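Local coordinates for protein proline iminopeptidase (PDB 3WMR) that probably acts as an amidohydrolase of the alpha/beta hydrolase fold on polyketide substrates, which it is thought to meet through a hydrophobic tunnel, at residues 144-149 against 252-257. Sequence-based numbering, arbitrary orientation.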
loop_
_atom_site.group_PDB
_atom_site.type_symbol
_atom_site.label_atom_id
_atom_site.label_comp_id
_atom_site.label_asym_id
_atom_site.label_seq_id
_atom_site.Cartn_x
_atom_site.Cartn_y
_atom_site.Cartn_z
ATOM N N ARG A 144 -12.863 -8.216 -10.403
ATOM C CA ARG A 144 -13.853 -7.252 -10.915
ATOM C C ARG A 144 -13.337 -5.831 -11.164
ATOM O O ARG A 144 -13.862 -5.116 -12.022
ATOM C CB ARG A 144 -15.015 -7.129 -9.932
ATOM C CG ARG A 144 -15.957 -8.304 -9.945
ATOM C CD ARG A 144 -16.974 -8.221 -8.822
ATOM N NE ARG A 144 -18.226 -7.641 -9.244
ATOM C CZ ARG A 144 -19.358 -8.314 -9.466
ATOM N NH1 ARG A 144 -19.436 -9.630 -9.311
ATOM N NH2 ARG A 144 -20.422 -7.652 -9.859
ATOM N N GLY A 145 -12.355 -5.410 -10.382
ATOM C CA GLY A 145 -11.872 -4.042 -10.401
ATOM C C GLY A 145 -10.600 -3.921 -9.587
ATOM O O GLY A 145 -10.333 -4.744 -8.721
ATOM N N LEU A 146 -9.821 -2.889 -9.870
ATOM C CA LEU A 146 -8.581 -2.618 -9.159
ATOM C C LEU A 146 -8.544 -1.169 -8.738
ATOM O O LEU A 146 -8.746 -0.265 -9.564
ATOM C CB LEU A 146 -7.366 -2.868 -10.058
ATOM C CG LEU A 146 -5.987 -2.403 -9.558
ATOM C CD1 LEU A 146 -5.558 -3.164 -8.312
ATOM C CD2 LEU A 146 -4.956 -2.578 -10.687
ATOM N N VAL A 147 -8.224 -0.939 -7.474
ATOM C CA VAL A 147 -7.885 0.402 -7.023
ATOM C C VAL A 147 -6.398 0.451 -6.657
ATOM O O VAL A 147 -5.891 -0.398 -5.925
ATOM C CB VAL A 147 -8.724 0.845 -5.828
ATOM C CG1 VAL A 147 -8.418 2.303 -5.479
ATOM C CG2 VAL A 147 -10.200 0.653 -6.140
ATOM N N VAL A 148 -5.712 1.440 -7.206
ATOM C CA VAL A 148 -4.330 1.719 -6.867
ATOM C C VAL A 148 -4.315 3.092 -6.195
ATOM O O VAL A 148 -4.451 4.130 -6.854
ATOM C CB VAL A 148 -3.374 1.645 -8.087
ATOM C CG1 VAL A 148 -3.380 0.237 -8.653
ATOM C CG2 VAL A 148 -3.735 2.668 -9.154
ATOM N N ALA A 149 -4.182 3.047 -4.868
ATOM C CA ALA A 149 -4.292 4.193 -3.999
ATOM C C ALA A 149 -2.925 4.574 -3.452
ATOM O O ALA A 149 -2.280 3.752 -2.811
ATOM C CB ALA A 149 -5.222 3.858 -2.838
ATOM N N PRO A 252 -0.576 -2.082 -19.590
ATOM C CA PRO A 252 -1.495 -2.199 -20.718
ATOM C C PRO A 252 -2.350 -3.459 -20.688
ATOM O O PRO A 252 -3.362 -3.495 -21.370
ATOM C CB PRO A 252 -0.554 -2.218 -21.958
ATOM C CG PRO A 252 0.700 -1.563 -21.486
ATOM C CD PRO A 252 0.829 -1.963 -20.036
ATOM N N ASP A 253 -1.956 -4.475 -19.917
ATOM C CA ASP A 253 -2.673 -5.755 -19.884
ATOM C C ASP A 253 -3.832 -5.801 -18.883
ATOM O O ASP A 253 -4.592 -6.781 -18.839
ATOM C CB ASP A 253 -1.700 -6.895 -19.578
ATOM C CG ASP A 253 -0.709 -7.163 -20.729
ATOM O OD1 ASP A 253 -0.958 -6.769 -21.890
ATOM O OD2 ASP A 253 0.339 -7.767 -20.452
ATOM N N ILE A 254 -3.959 -4.763 -18.062
ATOM C CA ILE A 254 -5.039 -4.696 -17.065
ATOM C C ILE A 254 -6.360 -4.409 -17.774
ATOM O O ILE A 254 -6.520 -3.349 -18.398
ATOM C CB ILE A 254 -4.741 -3.632 -15.985
ATOM C CG1 ILE A 254 -3.516 -4.048 -15.164
ATOM C CG2 ILE A 254 -5.939 -3.445 -15.069
ATOM C CD1 ILE A 254 -2.930 -2.951 -14.298
ATOM N N GLN A 255 -7.294 -5.350 -17.679
ATOM C CA GLN A 255 -8.575 -5.268 -18.399
ATOM C C GLN A 255 -9.718 -4.702 -17.560
ATOM O O GLN A 255 -10.733 -4.237 -18.101
ATOM C CB GLN A 255 -8.990 -6.652 -18.877
ATOM C CG GLN A 255 -8.110 -7.188 -19.987
ATOM C CD GLN A 255 -8.482 -8.609 -20.395
ATOM O OE1 GLN A 255 -8.706 -9.463 -19.549
ATOM N NE2 GLN A 255 -8.524 -8.866 -21.697
ATOM N N VAL A 256 -9.562 -4.743 -16.244
ATOM C CA VAL A 256 -10.672 -4.377 -15.375
ATOM C C VAL A 256 -10.695 -2.867 -15.207
ATOM O O VAL A 256 -9.688 -2.193 -15.429
ATOM C CB VAL A 256 -10.590 -5.113 -14.025
ATOM C CG1 VAL A 256 -10.815 -6.600 -14.238
ATOM C CG2 VAL A 256 -9.254 -4.863 -13.322
ATOM N N PRO A 257 -11.859 -2.326 -14.830
ATOM C CA PRO A 257 -11.879 -0.916 -14.535
ATOM C C PRO A 257 -11.022 -0.626 -13.293
ATOM O O PRO A 257 -11.171 -1.267 -12.239
ATOM C CB PRO A 257 -13.366 -0.604 -14.291
ATOM C CG PRO A 257 -14.103 -1.884 -14.425
ATOM C CD PRO A 257 -13.119 -2.999 -14.482
#
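Residues 254-257 run at 104° to residues 144-146 of strand 143-149, with the CA atoms of Gly145 and Val256 nearest each other, and the chain then turns to become strand 258-263, the next parallel strand of the central alpha/beta hydrolase sheet. Just ahead of that strand, Leu146 N donates to Pro257 O over 3.2 Å, nearly straight at 164° and in the carbonyl plane. Pro257 O also accepts a hydrogen bond from Tyr310 OH and lies 3.4 Å from Gly145 CA in a bent CA-H...O contact. A further backbone hydrogen bond joins Leu146 to Met259.

Val256 turns its side chain onto the strand backbone. Val256 CG2 reaches Gly145 CA and lies 4.3 Å from Leu146 CB. The side chain of Leu146, with CG anti to the backbone N (chi1 170°), crosses that of Ile254 at about a right angle, and the two meet tip to tip, Leu146 CD2 to Ile254 CD1, at 4.2 Å. Both side chains also touch Ala136, so the loop before strand 258-263 packs, with Leu146, against helix 127-137 on one face of the sheet. At Arg144, Pro257 CD lies 3.3 Å from the carbonyl oxygen, Arg144 O.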